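Local structure of trans-4-hydroxy-L-proline dehydratase (Clostridioides difficile 70-100-2010, 6VXC) at residues A[520-525]-A[648-653]; A[568-573]-A[641-646]. The protein uses a glycyl radical to dehydrate trans-4-hydroxy-L-proline to (S)-1-pyrroline-5-carboxylate, a step in the anaerobic breakdown of hydroxyproline. One frame throughout, in Å; residues are numbered along the deposited sequence.

Interaction 1: residues A[520-525]-A[648-653]; sequences MIDIKI and TGRPTV
Arg650 reaches Asp522 because its chain is extended from CG to NE and carries the guanidinium straight to helix 506-538. Asp522 turns its CG anti to its own carbonyl carbon, chi1 -87°, and OD1 meets the end of the arginine. This is an end-on salt bridge between a helix and the loop joining helix 630-647 to strand 657-661. Both terminal nitrogens grip one oxygen: NH1 and NH2 of Arg650 each lie 2.9 Å from Asp522 OD1. Both bonds are bent. The oxygen sits in the guanidinium plane, but the carboxylate is turned 75° against that plane. NH1 lies nearly in line with the C-O bond of Asp522, whereas NH2 is tilted out of the carboxylate plane. Arg650 NH2 has a second acid, Glu646 OE2 on helix 630-647. The arginine is thus shared between two acids, and its guanidinium would probably stabilise the charge of both carboxylates. Ile521 CG2 lies over the rim of one guanidinium face, 3.4 Å above its plane. The backbone of Arg650 is tied to Tyr658 of strand 657-661. At the aliphatic end, Ile525 CD1 lies 3.7 Å from Arg650 CD.

Interaction 2: residues A[568-573]-A[641-646]; sequences RYIQGV and NAYYNE
The phenol ring of Tyr643 points its hydroxyl edge at strand 568-573, with Ile570 O near the ring plane at that edge. Gly572 CA approaches the ring obliquely, 3.6 Å from Tyr643 CZ. The hydroxyl donates to the strand: Tyr643 OH lies 2.8 Å from Ile570 O. It approaches from well above the carbonyl plane, 74° out of it, and the C=O...O angle is only 100°. Gly572 N is also near Tyr643 OH, at 3.1 Å, but its angle is too poor for a hydrogen bond. Tyr643 sets CG anti to its backbone N, and this sends the ring from the helix to the strand. Strand 565-573 lies between parallel strands 463-472 and 657-661, in the alpha/beta barrel of the glycyl radical enzymes, and helix 630-647 packs against it. The axes of segments 568-573 and 641-646 run nearly antiparallel, at 165°, and come within 10.7 Å. Glycine at 572 lets the ring come close to the strand backbone. Ile570 adds its CG2 methyl, 3.4 Å from Tyr643 OH. The side chain of Gln571 leaves the strand away from the helix; its OE1 accepts from Gly469 N, and its side chain lies about 6 Å from that of Glu456, the probable proton acceptor.

Overall arrangement
The centres of interactions 1 and 2 lie about 10 Å apart, on the same side of the chain's centre. The order along the chain is 520-525, 568-573, 641-646, 648-653, so interaction 1 encloses interaction 2. Segment 641-646 lies near the end of helix 630-647. The loop that follows, with 648-653, leads to strand 657-661, which pairs in parallel with strand 565-573. Helix 506-538 joins the two contacts: Ile521 CG1 packs 3.7 Å from Glu646 CG, and Ile525 CD1 3.8 Å from Ile570 CD1. Both helices thus pack on the same parallel strands of the barrel. Interaction 1 is away from the annotated sites, while strand 568-573 of interaction 2 carries Gln571, whose side chain lies near the probable active-site residue Glu456.

Interaction 1: residues A[520-525]-A[648-653]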
loop_
_atom_site.group_PDB
_atom_site.type_symbol
_atom_site.label_atom_id
_atom_site.label_comp_id
_atom_site.label_asym_id
_atom_site.label_seq_id
_atom_site.Cartn_x
_atom_site.Cartn_y
_atom_site.Cartn_z
ATOM N N MET A 520 -16.815 -5.684 -17.446
ATOM C CA MET A 520 -15.800 -4.744 -16.979
ATOM C C MET A 520 -14.579 -5.482 -16.426
ATOM O O MET A 520 -13.437 -5.041 -16.620
ATOM C CB MET A 520 -16.421 -3.804 -15.937
ATOM C CG MET A 520 -15.646 -2.508 -15.684
ATOM S SD MET A 520 -15.275 -1.554 -17.182
ATOM C CE MET A 520 -16.917 -1.408 -17.856
ATOM N N ILE A 521 -14.802 -6.602 -15.736
ATOM C CA ILE A 521 -13.682 -7.410 -15.265
ATOM C C ILE A 521 -12.920 -8.009 -16.453
ATOM O O ILE A 521 -11.682 -8.016 -16.475
ATOM C CB ILE A 521 -14.167 -8.494 -14.280
ATOM C CG1 ILE A 521 -14.811 -7.863 -13.024
ATOM C CG2 ILE A 521 -13.009 -9.412 -13.878
ATOM C CD1 ILE A 521 -13.930 -6.864 -12.315
ATOM N N ASP A 522 -13.638 -8.509 -17.461
ATOM C CA ASP A 522 -12.959 -9.010 -18.656
ATOM C C ASP A 522 -12.061 -7.935 -19.269
ATOM O O ASP A 522 -10.917 -8.212 -19.644
ATOM C CB ASP A 522 -13.978 -9.496 -19.689
ATOM C CG ASP A 522 -14.400 -10.944 -19.484
ATOM O OD1 ASP A 522 -13.844 -11.635 -18.609
ATOM O OD2 ASP A 522 -15.299 -11.401 -20.225
ATOM N N ILE A 523 -12.563 -6.699 -19.376
ATOM C CA ILE A 523 -11.764 -5.607 -19.935
ATOM C C ILE A 523 -10.508 -5.381 -19.103
ATOM O O ILE A 523 -9.405 -5.222 -19.641
ATOM C CB ILE A 523 -12.597 -4.317 -20.026
ATOM C CG1 ILE A 523 -13.648 -4.425 -21.118
ATOM C CG2 ILE A 523 -11.692 -3.095 -20.253
ATOM C CD1 ILE A 523 -14.526 -3.187 -21.172
ATOM N N LYS A 524 -10.674 -5.300 -17.778
ATOM C CA LYS A 524 -9.552 -5.034 -16.879
ATOM C C LYS A 524 -8.512 -6.147 -16.946
ATOM O O LYS A 524 -7.309 -5.886 -16.983
ATOM C CB LYS A 524 -10.066 -4.859 -15.449
ATOM C CG LYS A 524 -8.986 -4.722 -14.373
ATOM C CD LYS A 524 -8.132 -3.479 -14.574
ATOM C CE LYS A 524 -7.203 -3.257 -13.380
ATOM N NZ LYS A 524 -6.123 -2.282 -13.673
ATOM N N ILE A 525 -8.964 -7.397 -16.930
ATOM C CA ILE A 525 -8.056 -8.538 -16.905
ATOM C C ILE A 525 -7.247 -8.614 -18.196
ATOM O O ILE A 525 -6.047 -8.895 -18.175
ATOM C CB ILE A 525 -8.856 -9.836 -16.667
ATOM C CG1 ILE A 525 -9.574 -9.826 -15.308
ATOM C CG2 ILE A 525 -7.953 -11.053 -16.779
ATOM C CD1 ILE A 525 -8.736 -10.262 -14.150
ATOM N N THR A 648 -12.039 -14.333 -8.906
ATOM C CA THR A 648 -11.127 -15.288 -8.274
ATOM C C THR A 648 -10.880 -16.541 -9.124
ATOM O O THR A 648 -11.815 -17.190 -9.600
ATOM C CB THR A 648 -11.684 -15.705 -6.911
ATOM O OG1 THR A 648 -11.920 -14.545 -6.106
ATOM C CG2 THR A 648 -10.712 -16.631 -6.196
ATOM N N GLY A 649 -9.617 -16.934 -9.239
ATOM C CA GLY A 649 -9.270 -18.138 -9.960
ATOM C C GLY A 649 -8.946 -17.923 -11.420
ATOM O O GLY A 649 -8.507 -18.862 -12.082
ATOM N N ARG A 650 -9.159 -16.728 -11.948
ATOM C CA ARG A 650 -8.662 -16.452 -13.279
ATOM C C ARG A 650 -7.139 -16.564 -13.267
ATOM O O ARG A 650 -6.499 -16.095 -12.326
ATOM C CB ARG A 650 -9.061 -15.053 -13.740
ATOM C CG ARG A 650 -10.535 -14.816 -13.905
ATOM C CD ARG A 650 -10.726 -13.368 -14.249
ATOM N NE ARG A 650 -12.123 -13.041 -14.501
ATOM C CZ ARG A 650 -12.624 -12.700 -15.685
ATOM N NH1 ARG A 650 -11.841 -12.646 -16.754
ATOM N NH2 ARG A 650 -13.908 -12.399 -15.791
ATOM N N PRO A 651 -6.532 -17.146 -14.301
ATOM C CA PRO A 651 -5.069 -17.312 -14.307
ATOM C C PRO A 651 -4.339 -15.999 -14.544
ATOM O O PRO A 651 -4.828 -15.107 -15.232
ATOM C CB PRO A 651 -4.820 -18.284 -15.470
ATOM C CG PRO A 651 -6.076 -18.247 -16.315
ATOM C CD PRO A 651 -7.151 -17.481 -15.592
ATOM N N THR A 652 -3.157 -15.886 -13.954
ATOM C CA THR A 652 -2.210 -14.835 -14.292
ATOM C C THR A 652 -1.208 -15.362 -15.318
ATOM O O THR A 652 -1.045 -16.569 -15.483
ATOM C CB THR A 652 -1.454 -14.341 -13.055
ATOM O OG1 THR A 652 -0.573 -15.378 -12.606
ATOM C CG2 THR A 652 -2.440 -13.918 -11.920
ATOM N N VAL A 653 -0.512 -14.435 -15.980
ATOM C CA VAL A 653 0.402 -14.829 -17.054
ATOM C C VAL A 653 1.526 -15.688 -16.506
ATOM O O VAL A 653 1.902 -16.696 -17.105
ATOM C CB VAL A 653 0.956 -13.595 -17.786
ATOM C CG1 VAL A 653 2.035 -14.005 -18.791
ATOM C CG2 VAL A 653 -0.161 -12.861 -18.497
#

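Interaction 2: residues A[568-573]-A[641-646]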
loop_
_atom_site.group_PDB
_atom_site.type_symbol
_atom_site.label_atom_id
_atom_site.label_comp_id
_atom_site.label_asym_id
_atom_site.label_seq_id
_atom_site.Cartn_x
_atom_site.Cartn_y
_atom_site.Cartn_z
ATOM N N ARG A 568 -2.555 -12.061 -7.975
ATOM C CA ARG A 568 -2.868 -10.723 -8.450
ATOM C C ARG A 568 -4.256 -10.352 -7.951
ATOM O O ARG A 568 -5.139 -11.210 -7.856
ATOM C CB ARG A 568 -2.836 -10.636 -9.989
ATOM C CG ARG A 568 -1.520 -10.104 -10.547
ATOM C CD ARG A 568 -1.413 -10.185 -12.067
ATOM N NE ARG A 568 -0.768 -8.992 -12.603
ATOM C CZ ARG A 568 0.517 -8.696 -12.423
ATOM N NH1 ARG A 568 1.291 -9.500 -11.709
ATOM N NH2 ARG A 568 1.025 -7.600 -12.955
ATOM N N TYR A 569 -4.451 -9.066 -7.662
ATOM C CA TYR A 569 -5.674 -8.579 -7.053
ATOM C C TYR A 569 -6.279 -7.448 -7.878
ATOM O O TYR A 569 -5.572 -6.659 -8.507
ATOM C CB TYR A 569 -5.412 -8.088 -5.603
ATOM C CG TYR A 569 -5.106 -9.211 -4.633
ATOM C CD1 TYR A 569 -3.817 -9.731 -4.499
ATOM C CD2 TYR A 569 -6.122 -9.795 -3.885
ATOM C CE1 TYR A 569 -3.551 -10.775 -3.610
ATOM C CE2 TYR A 569 -5.863 -10.822 -3.014
ATOM C CZ TYR A 569 -4.586 -11.310 -2.881
ATOM O OH TYR A 569 -4.354 -12.343 -2.008
ATOM N N ILE A 570 -7.603 -7.380 -7.859
ATOM C CA ILE A 570 -8.360 -6.191 -8.240
ATOM C C ILE A 570 -9.100 -5.719 -6.992
ATOM O O ILE A 570 -9.749 -6.520 -6.319
ATOM C CB ILE A 570 -9.326 -6.470 -9.408
ATOM C CG1 ILE A 570 -8.561 -6.962 -10.648
ATOM C CG2 ILE A 570 -10.154 -5.223 -9.741
ATOM C CD1 ILE A 570 -9.461 -7.397 -11.761
ATOM N N GLN A 571 -8.941 -4.446 -6.649
ATOM C CA GLN A 571 -9.430 -3.916 -5.382
ATOM C C GLN A 571 -10.862 -3.392 -5.512
ATOM O O GLN A 571 -11.109 -2.405 -6.207
ATOM C CB GLN A 571 -8.487 -2.824 -4.880
ATOM C CG GLN A 571 -6.972 -3.183 -4.818
ATOM C CD GLN A 571 -6.138 -2.768 -6.023
ATOM O OE1 GLN A 571 -5.821 -3.588 -6.882
ATOM N NE2 GLN A 571 -5.807 -1.492 -6.105
ATOM N N GLY A 572 -11.795 -4.019 -4.799
ATOM C CA GLY A 572 -13.197 -3.614 -4.892
ATOM C C GLY A 572 -13.478 -2.385 -4.039
ATOM O O GLY A 572 -13.157 -2.355 -2.850
ATOM N N VAL A 573 -14.079 -1.364 -4.646
ATOM C CA VAL A 573 -14.384 -0.124 -3.948
ATOM C C VAL A 573 -15.892 0.084 -3.941
ATOM O O VAL A 573 -16.563 -0.101 -4.964
ATOM C CB VAL A 573 -13.683 1.096 -4.583
ATOM C CG1 VAL A 573 -14.070 2.378 -3.843
ATOM C CG2 VAL A 573 -12.189 0.924 -4.560
ATOM N N ASN A 641 -20.249 -11.874 -3.171
ATOM C CA ASN A 641 -20.054 -13.172 -3.812
ATOM C C ASN A 641 -19.932 -13.041 -5.323
ATOM O O ASN A 641 -19.123 -13.736 -5.943
ATOM C CB ASN A 641 -21.206 -14.109 -3.450
ATOM C CG ASN A 641 -21.175 -14.505 -1.994
ATOM O OD1 ASN A 641 -20.126 -14.460 -1.366
ATOM N ND2 ASN A 641 -22.325 -14.881 -1.442
ATOM N N ALA A 642 -20.726 -12.162 -5.932
ATOM C CA ALA A 642 -20.624 -11.973 -7.373
ATOM C C ALA A 642 -19.248 -11.456 -7.748
ATOM O O ALA A 642 -18.650 -11.916 -8.728
ATOM C CB ALA A 642 -21.704 -11.011 -7.866
ATOM N N TYR A 643 -18.734 -10.496 -6.971
ATOM C CA TYR A 643 -17.401 -9.949 -7.214
ATOM C C TYR A 643 -16.326 -11.007 -7.016
ATOM O O TYR A 643 -15.462 -11.210 -7.880
ATOM C CB TYR A 643 -17.169 -8.752 -6.287
ATOM C CG TYR A 643 -15.873 -8.022 -6.519
ATOM C CD1 TYR A 643 -15.614 -7.398 -7.731
ATOM C CD2 TYR A 643 -14.924 -7.907 -5.509
ATOM C CE1 TYR A 643 -14.440 -6.696 -7.943
ATOM C CE2 TYR A 643 -13.740 -7.212 -5.716
ATOM C CZ TYR A 643 -13.503 -6.608 -6.935
ATOM O OH TYR A 643 -12.340 -5.906 -7.172
ATOM N N TYR A 644 -16.378 -11.702 -5.883
ATOM C CA TYR A 644 -15.465 -12.808 -5.629
ATOM C C TYR A 644 -15.512 -13.829 -6.762
ATOM O O TYR A 644 -14.471 -14.261 -7.265
ATOM C CB TYR A 644 -15.831 -13.476 -4.307
ATOM C CG TYR A 644 -15.190 -14.817 -4.069
ATOM C CD1 TYR A 644 -13.915 -14.903 -3.532
ATOM C CD2 TYR A 644 -15.862 -15.998 -4.368
ATOM C CE1 TYR A 644 -13.314 -16.117 -3.314
ATOM C CE2 TYR A 644 -15.260 -17.236 -4.155
ATOM C CZ TYR A 644 -13.979 -17.279 -3.620
ATOM O OH TYR A 644 -13.345 -18.465 -3.395
ATOM N N ASN A 645 -16.720 -14.217 -7.183
ATOM C CA ASN A 645 -16.868 -15.258 -8.196
ATOM C C ASN A 645 -16.383 -14.801 -9.562
ATOM O O ASN A 645 -15.815 -15.601 -10.312
ATOM C CB ASN A 645 -18.333 -15.695 -8.301
ATOM C CG ASN A 645 -18.766 -16.616 -7.165
ATOM O OD1 ASN A 645 -17.986 -17.404 -6.655
ATOM N ND2 ASN A 645 -20.026 -16.516 -6.779
ATOM N N GLU A 646 -16.573 -13.528 -9.893
ATOM C CA GLU A 646 -16.182 -13.035 -11.208
ATOM C C GLU A 646 -14.669 -12.945 -11.363
ATOM O O GLU A 646 -14.148 -13.153 -12.469
ATOM C CB GLU A 646 -16.824 -11.675 -11.446
ATOM C CG GLU A 646 -16.631 -11.134 -12.834
ATOM C CD GLU A 646 -17.208 -12.054 -13.873
ATOM O OE1 GLU A 646 -18.390 -12.450 -13.733
ATOM O OE2 GLU A 646 -16.471 -12.377 -14.822
#